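Local coordinates for EvdO1 (Micromonospora carbonacea, PDB 4XBZ), which probably acts as a metal-dependent oxygenase of the phytanoyl-CoA dioxygenase family, carrying out an oxidative cyclization in orthosomycin biosynthesis, at residues A78-A83 against D144-K149; P125-I130 against F259-A264; D206-T211 against L241-A246; E276-K281 against L312-D317. All blocks are in the same frame, centred on the assembly; numbering follows the deposited sequence.

Contact 1: residues A78-A83 against D144-K149; sequences ALIDRA and DSMVFK
Helix 66-86 lies against the large sheet of the double-stranded beta helix, and at this point I80 meets both M146 on strand 139-147 and F148 just past the strand's end. The evidence for a CH-pi contact is direct: I80 CG1 stands 3.9 Å from the centroid of the F148 ring and only 4° off the ring normal, so the methylene sits squarely over the centre of the face. The methyl I80 CD1 continues along that face toward the root of the ring, 3.8 Å from F148 CG, and the two side chains run past each other in opposite directions. M146 approaches differently, crossing I80 at about a right angle. Its CG is anti to the backbone N (chi1 -171°), and a bend at chi3 (62°) turns the terminal methyl toward the helix, where M146 CE comes 3.7 Å from I80 CG1. The same methyl meets the neighbouring helix position less closely, M146 CE being 4.3 Å from L79 CB. R255 also touches both I80 and F148, while I108 lies against L79. An alanine in place of F148 has no ring, which would probably leave I80 CG1 and CD1 without the surface they rest on and open a gap beside the helix. All four touching residues are buried and meet only through carbon atoms, which implies adhesion by dispersion and shape rather than by directed bonds.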
# COMPACT_ATOMS: atom_id res chain seq x y z
N ALA A 78 -27.14 -3.39 -21.70
CA ALA A 78 -27.10 -2.55 -22.89
C ALA A 78 -25.82 -2.77 -23.69
O ALA A 78 -25.86 -2.83 -24.91
CB ALA A 78 -27.23 -1.10 -22.49
N LEU A 79 -24.68 -2.90 -23.01
CA LEU A 79 -23.41 -3.06 -23.71
C LEU A 79 -23.31 -4.43 -24.36
O LEU A 79 -22.79 -4.57 -25.47
CB LEU A 79 -22.24 -2.85 -22.75
CG LEU A 79 -22.02 -1.38 -22.41
CD1 LEU A 79 -21.30 -1.23 -21.09
CD2 LEU A 79 -21.24 -0.71 -23.55
N ILE A 80 -23.80 -5.43 -23.66
CA ILE A 80 -23.75 -6.78 -24.18
C ILE A 80 -24.65 -6.86 -25.40
O ILE A 80 -24.27 -7.42 -26.42
CB ILE A 80 -24.16 -7.84 -23.13
CG1 ILE A 80 -23.07 -7.95 -22.05
CG2 ILE A 80 -24.39 -9.18 -23.79
CD1 ILE A 80 -23.41 -8.94 -20.91
N ASP A 81 -25.83 -6.25 -25.31
CA ASP A 81 -26.79 -6.25 -26.42
C ASP A 81 -26.15 -5.60 -27.65
O ASP A 81 -26.31 -6.09 -28.78
CB ASP A 81 -28.09 -5.54 -26.01
CG ASP A 81 -29.17 -5.62 -27.09
OD1 ASP A 81 -29.22 -6.62 -27.84
OD2 ASP A 81 -29.99 -4.68 -27.17
N ARG A 82 -25.40 -4.53 -27.42
CA ARG A 82 -24.70 -3.83 -28.50
C ARG A 82 -23.68 -4.72 -29.19
O ARG A 82 -23.59 -4.74 -30.42
CB ARG A 82 -24.02 -2.58 -27.95
CG ARG A 82 -22.90 -2.02 -28.83
CD ARG A 82 -22.27 -0.80 -28.17
NE ARG A 82 -21.29 -0.16 -29.04
CZ ARG A 82 -20.65 0.96 -28.72
NH1 ARG A 82 -20.89 1.57 -27.56
NH2 ARG A 82 -19.77 1.48 -29.57
N ALA A 83 -22.91 -5.47 -28.40
CA ALA A 83 -21.86 -6.31 -28.96
C ALA A 83 -22.43 -7.36 -29.89
O ALA A 83 -21.87 -7.63 -30.95
CB ALA A 83 -21.06 -6.96 -27.85
N ASP A 144 -10.00 -0.53 -17.97
CA ASP A 144 -11.39 -0.57 -17.52
C ASP A 144 -12.20 -1.38 -18.53
O ASP A 144 -12.11 -1.18 -19.74
CB ASP A 144 -11.96 0.85 -17.31
CG ASP A 144 -12.42 1.53 -18.61
OD1 ASP A 144 -13.55 1.25 -19.07
OD2 ASP A 144 -11.66 2.38 -19.16
N SER A 145 -12.99 -2.33 -18.04
CA SER A 145 -13.68 -3.25 -18.94
C SER A 145 -14.80 -3.99 -18.24
O SER A 145 -14.91 -3.95 -17.02
CB SER A 145 -12.70 -4.27 -19.53
OG SER A 145 -12.07 -5.03 -18.51
N MET A 146 -15.64 -4.67 -19.02
CA MET A 146 -16.58 -5.60 -18.46
C MET A 146 -16.30 -6.98 -19.02
O MET A 146 -16.08 -7.14 -20.23
CB MET A 146 -18.01 -5.19 -18.73
CG MET A 146 -19.02 -6.02 -17.96
SD MET A 146 -20.71 -5.48 -18.26
CE MET A 146 -20.83 -5.78 -20.01
N VAL A 147 -16.27 -7.97 -18.13
CA VAL A 147 -16.11 -9.37 -18.51
C VAL A 147 -17.36 -10.14 -18.13
O VAL A 147 -17.97 -9.90 -17.08
CB VAL A 147 -14.88 -10.01 -17.84
CG1 VAL A 147 -14.72 -11.47 -18.27
CG2 VAL A 147 -13.61 -9.22 -18.19
N PHE A 148 -17.74 -11.07 -19.00
CA PHE A 148 -18.96 -11.86 -18.82
C PHE A 148 -18.77 -13.16 -19.57
O PHE A 148 -18.07 -13.19 -20.58
CB PHE A 148 -20.19 -11.10 -19.34
CG PHE A 148 -19.97 -10.50 -20.70
CD1 PHE A 148 -19.30 -9.29 -20.85
CD2 PHE A 148 -20.39 -11.18 -21.84
CE1 PHE A 148 -19.07 -8.75 -22.11
CE2 PHE A 148 -20.16 -10.65 -23.10
CZ PHE A 148 -19.49 -9.43 -23.23
N LYS A 149 -19.38 -14.24 -19.10
CA LYS A 149 -19.19 -15.47 -19.85
C LYS A 149 -20.43 -15.88 -20.63
O LYS A 149 -21.49 -15.25 -20.54
CB LYS A 149 -18.75 -16.60 -18.92
CG LYS A 149 -19.48 -16.68 -17.63
CD LYS A 149 -18.71 -17.55 -16.65
CE LYS A 149 -17.26 -17.11 -16.56
NZ LYS A 149 -16.56 -17.72 -15.41

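Contact 2: residues P125-I130 against F259-A264; sequences PLLLRI and FEYRPA
L127 of helix 125-134 brings one methyl against both F259 and Y261, two residues that project from the same face of strand 256-263 in the large sheet of the double-stranded beta helix. The short axes of helix and strand stay 11.5 Å apart at closest approach and diverge by 36°, so side chains must bridge the space. The tight part centres on L127 CD2. With CG anti to the backbone N (chi1 175°), the leucine reaches out toward the sheet, and CD2 comes to the edge of the phenylalanine ring, in its plane, at 3.7 Å from F259 CD2. The same methyl lies 3.6 Å from Y261 OH, which means that the tyrosine touches the helix with the far end of its side chain. L127 also packs on A181 and I183 of the adjacent strand.

One residue further on the packing is looser. L128 crosses the tyrosine at about a right angle, and its CD2 remains 4.1 Å from Y261 CE2; it also packs on L285 and I289 of helix 275-293. Solvent is approached on the helix's outer side, where R129 is partly exposed and gives NH2 to the carbonyl of E302. The other face of the strand is polar instead: R262, whose NH1 and NH2 hold the carbonyls of G164 and A163, forms a salt bridge with E260. There R262 NE donates to E260 OE1 at 2.6 Å, nearly straight at 159°, from above the carboxylate plane, and E260 OE1 also bonds T142 OG1.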
# COMPACT_ATOMS: atom_id res chain seq x y z
N PRO A 125 -16.74 7.05 -4.50
CA PRO A 125 -15.87 7.53 -3.42
C PRO A 125 -15.46 6.44 -2.41
O PRO A 125 -14.37 6.56 -1.85
CB PRO A 125 -16.72 8.60 -2.74
CG PRO A 125 -18.14 8.18 -3.01
CD PRO A 125 -18.12 7.56 -4.36
N LEU A 126 -16.28 5.41 -2.19
CA LEU A 126 -15.86 4.32 -1.31
C LEU A 126 -14.81 3.46 -2.02
O LEU A 126 -13.80 3.07 -1.42
CB LEU A 126 -17.06 3.46 -0.88
CG LEU A 126 -18.08 4.11 0.06
CD1 LEU A 126 -19.08 3.09 0.62
CD2 LEU A 126 -17.41 4.89 1.19
N LEU A 127 -15.05 3.18 -3.30
CA LEU A 127 -14.07 2.47 -4.12
C LEU A 127 -12.71 3.19 -4.12
O LEU A 127 -11.67 2.60 -3.80
CB LEU A 127 -14.61 2.30 -5.54
CG LEU A 127 -13.71 1.69 -6.61
CD1 LEU A 127 -13.13 0.36 -6.15
CD2 LEU A 127 -14.46 1.52 -7.95
N LEU A 128 -12.73 4.48 -4.46
CA LEU A 128 -11.50 5.27 -4.57
C LEU A 128 -10.77 5.52 -3.23
O LEU A 128 -9.54 5.54 -3.19
CB LEU A 128 -11.81 6.60 -5.24
CG LEU A 128 -12.32 6.49 -6.67
CD1 LEU A 128 -12.79 7.86 -7.15
CD2 LEU A 128 -11.23 5.94 -7.59
N ARG A 129 -11.52 5.67 -2.14
CA ARG A 129 -10.88 5.83 -0.84
C ARG A 129 -10.20 4.54 -0.39
O ARG A 129 -9.18 4.59 0.31
CB ARG A 129 -11.87 6.31 0.23
CG ARG A 129 -12.07 7.82 0.19
CD ARG A 129 -12.63 8.39 1.49
NE ARG A 129 -14.09 8.33 1.56
CZ ARG A 129 -14.90 9.14 0.88
NH1 ARG A 129 -14.40 10.07 0.06
NH2 ARG A 129 -16.21 9.02 1.01
N ILE A 130 -10.76 3.40 -0.79
CA ILE A 130 -10.12 2.12 -0.51
C ILE A 130 -8.85 2.00 -1.35
O ILE A 130 -7.79 1.67 -0.82
CB ILE A 130 -11.02 0.92 -0.82
CG1 ILE A 130 -12.18 0.84 0.17
CG2 ILE A 130 -10.19 -0.36 -0.79
CD1 ILE A 130 -13.29 -0.09 -0.29
N PHE A 259 -12.02 -2.59 -12.97
CA PHE A 259 -11.15 -1.42 -12.96
C PHE A 259 -9.76 -1.78 -12.42
O PHE A 259 -9.66 -2.15 -11.25
CB PHE A 259 -11.73 -0.32 -12.08
CG PHE A 259 -13.07 0.19 -12.51
CD1 PHE A 259 -13.50 0.07 -13.82
CD2 PHE A 259 -13.88 0.84 -11.59
CE1 PHE A 259 -14.74 0.57 -14.20
CE2 PHE A 259 -15.12 1.34 -11.95
CZ PHE A 259 -15.55 1.21 -13.25
N GLU A 260 -8.70 -1.66 -13.22
CA GLU A 260 -7.33 -1.72 -12.66
C GLU A 260 -6.81 -0.34 -12.26
O GLU A 260 -7.14 0.68 -12.86
CB GLU A 260 -6.32 -2.35 -13.62
CG GLU A 260 -4.99 -2.69 -12.92
CD GLU A 260 -3.80 -2.88 -13.88
OE1 GLU A 260 -3.24 -1.87 -14.39
OE2 GLU A 260 -3.40 -4.04 -14.10
N TYR A 261 -5.99 -0.33 -11.21
CA TYR A 261 -5.33 0.87 -10.74
C TYR A 261 -3.85 0.58 -10.56
O TYR A 261 -3.48 -0.54 -10.25
CB TYR A 261 -5.93 1.34 -9.42
CG TYR A 261 -7.41 1.64 -9.50
CD1 TYR A 261 -8.36 0.66 -9.26
CD2 TYR A 261 -7.86 2.93 -9.83
CE1 TYR A 261 -9.71 0.93 -9.33
CE2 TYR A 261 -9.21 3.21 -9.91
CZ TYR A 261 -10.13 2.20 -9.66
OH TYR A 261 -11.48 2.47 -9.74
N ARG A 262 -3.00 1.59 -10.81
CA ARG A 262 -1.57 1.53 -10.51
C ARG A 262 -1.10 2.86 -9.92
O ARG A 262 -1.76 3.88 -10.08
CB ARG A 262 -0.75 1.21 -11.76
CG ARG A 262 -1.09 -0.10 -12.42
CD ARG A 262 -0.20 -0.40 -13.63
NE ARG A 262 -0.67 -1.60 -14.33
CZ ARG A 262 0.09 -2.64 -14.67
NH1 ARG A 262 1.40 -2.65 -14.41
NH2 ARG A 262 -0.47 -3.68 -15.29
N PRO A 263 0.05 2.86 -9.23
CA PRO A 263 0.56 4.16 -8.77
C PRO A 263 1.15 4.98 -9.92
O PRO A 263 1.80 4.40 -10.79
CB PRO A 263 1.65 3.77 -7.75
CG PRO A 263 1.29 2.35 -7.34
CD PRO A 263 0.78 1.74 -8.61
N ALA A 264 0.90 6.28 -9.94
CA ALA A 264 1.47 7.16 -10.98
C ALA A 264 3.00 7.10 -11.04
O ALA A 264 3.58 7.08 -12.13
CB ALA A 264 1.02 8.60 -10.77

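Contact 3: residues D206-T211 against L241-A246; sequences DRLTAT and LTLHGA. With NI (nickel (II) ion), chain I.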
# COMPACT_ATOMS: atom_id res chain seq x y z
N ASP A 206 9.85 -19.13 -10.49
CA ASP A 206 10.01 -20.59 -10.58
C ASP A 206 8.84 -21.31 -9.93
O ASP A 206 8.22 -22.20 -10.52
CB ASP A 206 11.30 -21.05 -9.92
CG ASP A 206 12.41 -20.03 -10.05
OD1 ASP A 206 12.47 -19.36 -11.10
OD2 ASP A 206 13.19 -19.88 -9.08
N ARG A 207 8.57 -20.94 -8.69
CA ARG A 207 7.46 -21.53 -7.96
C ARG A 207 6.13 -21.27 -8.69
O ARG A 207 5.32 -22.17 -8.84
CB ARG A 207 7.41 -20.99 -6.53
CG ARG A 207 6.35 -21.66 -5.68
CD ARG A 207 6.41 -21.25 -4.23
NE ARG A 207 5.29 -21.85 -3.52
CZ ARG A 207 5.12 -21.83 -2.20
NH1 ARG A 207 6.02 -21.25 -1.42
NH2 ARG A 207 4.05 -22.41 -1.66
N LEU A 208 5.92 -20.03 -9.13
CA LEU A 208 4.66 -19.69 -9.79
C LEU A 208 4.45 -20.47 -11.10
O LEU A 208 3.40 -21.06 -11.32
CB LEU A 208 4.57 -18.20 -10.09
CG LEU A 208 3.13 -17.91 -10.54
CD1 LEU A 208 2.30 -17.35 -9.38
CD2 LEU A 208 3.09 -17.04 -11.78
N THR A 209 5.47 -20.43 -11.96
CA THR A 209 5.49 -21.14 -13.23
C THR A 209 5.30 -22.66 -13.09
O THR A 209 4.52 -23.27 -13.83
CB THR A 209 6.81 -20.87 -13.97
OG1 THR A 209 6.77 -19.55 -14.53
CG2 THR A 209 7.04 -21.87 -15.09
N ALA A 210 6.03 -23.25 -12.14
CA ALA A 210 5.89 -24.67 -11.83
C ALA A 210 4.48 -24.99 -11.33
O ALA A 210 3.82 -25.89 -11.86
CB ALA A 210 6.91 -25.10 -10.80
N THR A 211 4.03 -24.25 -10.32
CA THR A 211 2.73 -24.51 -9.71
C THR A 211 1.57 -24.32 -10.70
O THR A 211 0.64 -25.14 -10.73
CB THR A 211 2.51 -23.62 -8.47
OG1 THR A 211 3.58 -23.84 -7.55
CG2 THR A 211 1.21 -23.98 -7.77
N LEU A 241 -0.64 -10.19 -9.11
CA LEU A 241 0.35 -11.25 -8.92
C LEU A 241 -0.25 -12.48 -8.22
O LEU A 241 0.41 -13.53 -8.09
CB LEU A 241 1.55 -10.73 -8.11
CG LEU A 241 2.36 -9.57 -8.71
CD1 LEU A 241 3.56 -9.15 -7.83
CD2 LEU A 241 2.82 -9.94 -10.09
N THR A 242 -1.47 -12.35 -7.71
CA THR A 242 -2.14 -13.50 -7.12
C THR A 242 -2.61 -14.44 -8.22
O THR A 242 -3.36 -14.04 -9.11
CB THR A 242 -3.34 -13.11 -6.25
OG1 THR A 242 -2.93 -12.13 -5.29
CG2 THR A 242 -3.90 -14.34 -5.54
N LEU A 243 -2.14 -15.69 -8.15
CA LEU A 243 -2.57 -16.74 -9.07
C LEU A 243 -4.07 -16.98 -8.93
O LEU A 243 -4.57 -17.19 -7.82
CB LEU A 243 -1.79 -18.03 -8.81
CG LEU A 243 -1.85 -19.06 -9.94
CD1 LEU A 243 -1.21 -18.49 -11.19
CD2 LEU A 243 -1.17 -20.36 -9.54
N HIS A 244 -4.79 -16.93 -10.05
CA HIS A 244 -6.23 -17.22 -10.03
C HIS A 244 -6.74 -17.92 -11.29
O HIS A 244 -6.05 -17.97 -12.31
CB HIS A 244 -7.05 -15.94 -9.79
CG HIS A 244 -6.76 -14.84 -10.76
ND1 HIS A 244 -5.56 -14.17 -10.78
CD2 HIS A 244 -7.52 -14.28 -11.73
CE1 HIS A 244 -5.59 -13.25 -11.72
NE2 HIS A 244 -6.77 -13.29 -12.31
N GLY A 245 -7.96 -18.44 -11.19
CA GLY A 245 -8.56 -19.21 -12.27
C GLY A 245 -9.98 -19.61 -11.94
O GLY A 245 -10.51 -19.29 -10.86
N ALA A 246 -10.62 -20.31 -12.86
CA ALA A 246 -12.02 -20.67 -12.67
C ALA A 246 -12.31 -21.97 -13.39
O ALA A 246 -11.66 -22.28 -14.38
CB ALA A 246 -12.93 -19.54 -13.18
NI NI I . -7.23 -12.56 -14.47
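The nickel site of the double-stranded beta helix has an outer layer here, where L208 of helix 205-217 packs on L243, the residue directly before the metal ligand H244. The two leucines cross at a slant; in both, CG is anti to the backbone N (L208 chi1 -170°), which carries the branch off the backbone. L208 CD1 makes the contact, 4.1 Å from L243 CD1 and 4.2 Å from L243 CB. Between residues 206-211 and 241-246 the contact is thus apolar packing of these two side chains. L208 also touches R161, whose NE bonds the carbonyl of L241.

On the metal side, H244 is held at both ring nitrogens. H244 ND1 donates to T242 O at 2.8 Å with an N-H...O angle of 160°, and the acceptor lies close to the ring plane; this bond fixes the rotation of the ring while H244 NE2 binds the nickel ion at 2.3 Å. The backbone of T242 therefore serves as second shell to the ligand. On the helix, T211 OG1 donates to R207 O at 2.7 Å, from the opposite face of the carbonyl plane to T211 N. R207 itself turns outward to a salt bridge with E310 of the second subunit. H160 and D162 complete the metal site, an HxD...H arrangement typical of the facial triad of two histidines and one carboxylate in non-haem iron oxygenases, in which nickel here probably occupies the iron position.

Contact 4: residues E276-K281 against L312-D317; sequences EYIGLK and LRHWVD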
# COMPACT_ATOMS: atom_id res chain seq x y z
N GLU A 276 2.78 10.33 -21.02
CA GLU A 276 1.58 11.11 -21.33
C GLU A 276 0.28 10.48 -20.80
O GLU A 276 -0.65 11.18 -20.39
CB GLU A 276 1.48 11.29 -22.85
CG GLU A 276 0.30 12.10 -23.36
CD GLU A 276 0.17 12.04 -24.89
OE1 GLU A 276 0.60 11.04 -25.50
OE2 GLU A 276 -0.36 13.01 -25.48
N TYR A 277 0.23 9.15 -20.81
CA TYR A 277 -0.95 8.41 -20.34
C TYR A 277 -1.39 8.85 -18.95
O TYR A 277 -2.58 9.03 -18.72
CB TYR A 277 -0.65 6.91 -20.35
CG TYR A 277 -1.80 5.98 -19.97
CD1 TYR A 277 -2.86 5.74 -20.86
CD2 TYR A 277 -1.81 5.32 -18.74
CE1 TYR A 277 -3.89 4.88 -20.53
CE2 TYR A 277 -2.84 4.44 -18.40
CZ TYR A 277 -3.87 4.23 -19.30
OH TYR A 277 -4.90 3.39 -18.97
N ILE A 278 -0.42 9.08 -18.05
CA ILE A 278 -0.71 9.41 -16.66
C ILE A 278 -1.62 10.64 -16.52
O ILE A 278 -2.65 10.59 -15.85
CB ILE A 278 0.60 9.66 -15.87
CG1 ILE A 278 1.51 8.43 -15.93
CG2 ILE A 278 0.30 10.08 -14.42
CD1 ILE A 278 2.78 8.56 -15.14
N GLY A 279 -1.24 11.74 -17.17
CA GLY A 279 -2.03 12.95 -17.10
C GLY A 279 -3.44 12.77 -17.65
O GLY A 279 -4.40 13.32 -17.10
N LEU A 280 -3.57 12.00 -18.73
CA LEU A 280 -4.86 11.80 -19.37
C LEU A 280 -5.80 10.99 -18.47
O LEU A 280 -6.98 11.33 -18.32
CB LEU A 280 -4.68 11.12 -20.74
CG LEU A 280 -3.80 11.95 -21.69
CD1 LEU A 280 -3.39 11.18 -22.95
CD2 LEU A 280 -4.49 13.25 -22.06
N LYS A 281 -5.28 9.94 -17.84
CA LYS A 281 -6.12 9.13 -16.97
C LYS A 281 -6.47 9.87 -15.69
O LYS A 281 -7.56 9.67 -15.14
CB LYS A 281 -5.45 7.79 -16.66
CG LYS A 281 -5.21 6.94 -17.89
CD LYS A 281 -6.42 6.96 -18.86
CE LYS A 281 -7.69 6.34 -18.23
NZ LYS A 281 -7.73 4.84 -18.30
N LEU A 312 3.55 15.05 -9.60
CA LEU A 312 2.86 14.00 -10.34
C LEU A 312 1.44 14.41 -10.72
O LEU A 312 0.65 13.58 -11.18
CB LEU A 312 2.82 12.72 -9.52
CG LEU A 312 4.15 12.00 -9.32
CD1 LEU A 312 4.09 11.18 -8.05
CD2 LEU A 312 4.43 11.11 -10.50
N ARG A 313 1.09 15.67 -10.52
CA ARG A 313 -0.13 16.19 -11.12
C ARG A 313 0.21 16.57 -12.55
O ARG A 313 1.14 17.34 -12.80
CB ARG A 313 -0.68 17.36 -10.32
CG ARG A 313 -1.01 16.94 -8.91
CD ARG A 313 -1.18 18.12 -7.98
NE ARG A 313 -1.49 17.65 -6.63
CZ ARG A 313 -2.59 17.96 -5.96
NH1 ARG A 313 -3.51 18.77 -6.50
NH2 ARG A 313 -2.78 17.47 -4.74
N HIS A 314 -0.51 15.98 -13.49
CA HIS A 314 -0.21 16.13 -14.91
C HIS A 314 -1.47 16.41 -15.70
O HIS A 314 -1.45 16.46 -16.93
CB HIS A 314 0.49 14.88 -15.43
CG HIS A 314 1.85 14.66 -14.86
ND1 HIS A 314 2.88 15.57 -15.01
CD2 HIS A 314 2.36 13.64 -14.14
CE1 HIS A 314 3.96 15.12 -14.40
NE2 HIS A 314 3.67 13.94 -13.87
N TRP A 315 -2.57 16.61 -15.00
CA TRP A 315 -3.87 16.74 -15.64
C TRP A 315 -4.12 18.13 -16.19
O TRP A 315 -5.25 18.50 -16.48
CB TRP A 315 -4.98 16.37 -14.66
CG TRP A 315 -5.11 17.28 -13.46
CD1 TRP A 315 -5.60 18.56 -13.44
CD2 TRP A 315 -4.82 16.94 -12.10
NE1 TRP A 315 -5.60 19.04 -12.16
CE2 TRP A 315 -5.13 18.07 -11.31
CE3 TRP A 315 -4.32 15.80 -11.47
CZ2 TRP A 315 -4.95 18.09 -9.93
CZ3 TRP A 315 -4.15 15.82 -10.10
CH2 TRP A 315 -4.46 16.96 -9.35
N VAL A 316 -3.06 18.91 -16.32
CA VAL A 316 -3.15 20.19 -17.01
C VAL A 316 -2.16 20.20 -18.17
O VAL A 316 -2.13 21.14 -18.96
CB VAL A 316 -2.89 21.38 -16.06
CG1 VAL A 316 -3.81 21.29 -14.84
CG2 VAL A 316 -1.42 21.42 -15.64
N ASP A 317 -1.36 19.14 -18.27
CA ASP A 317 -0.30 19.02 -19.29
C ASP A 317 -0.84 18.97 -20.71
O ASP A 317 -0.13 19.29 -21.67
CB ASP A 317 0.55 17.77 -19.06
CG ASP A 317 1.46 17.90 -17.87
OD1 ASP A 317 1.23 18.80 -17.03
OD2 ASP A 317 2.40 17.08 -17.77
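H314 sets its CB directly on the backbone of G279, with H314 CB 3.6 Å from G279 CA. The CA atoms of the two residues are themselves only 4.3 Å apart, G279 CA to H314 CA; any CB on G279 would run into the carbonyl oxygen of H314, so the close approach depends on the glycine. From CB the chain turns so that CG lies anti to the carbonyl carbon (chi1 -67°), which stands the imidazole beside the helix. Its CD2 corner then meets I278, with the methyl I278 CG2 near the ring plane and 4.1 Å from H314 CD2. On the other branch, H314 ND1 donates to D317 OD2 at 3.2 Å; the N-H...O angle of 136° shows a bent bond, and the acceptor is tilted out of the ring plane. An alanine here would take away the imidazole, which is likely to leave D317 OD2 without this N-H partner and a gap beside I278 CG2.

Residues 314-317 form a beta turn closed by D317 N to H314 O at 3.0 Å, packed against the early part of helix 275-293. H314 O also receives a CA-H...O contact, 3.6 Å from G279 CA, with an angle of 127° at the hydrogen. One helix turn on, Q282 bonds both L312 O and H314 N. Next along the loop, W315 CA lies 3.8 Å from G279 O, while the indole leads away from residues 276-281 and runs on along the same helix, touching Q282 and Q283 and making a cation-pi contact with R286.

From the N terminus, contact 1 first returns helix 66-86 to strand 139-147, closing a loop of 60 residues. Before that loop shuts, helix 125-134 has begun contact 2, which ends on strand 256-263; the two contacts therefore cross. Their strands are neighbours in the large sheet, where D144 CB and F259 CD1 touch at 3.9 Å. Contact 3 opens and closes wholly within the span of contact 2 and joins helix 205-217 to the smaller sheet at the metal. Contact 4 follows in series, folding the loop 312-317 back on helix 275-293. It meets contact 2 where I278 CD1 packs 3.4 Å from A264 O, but its centre is about 34 Å from that of contact 3.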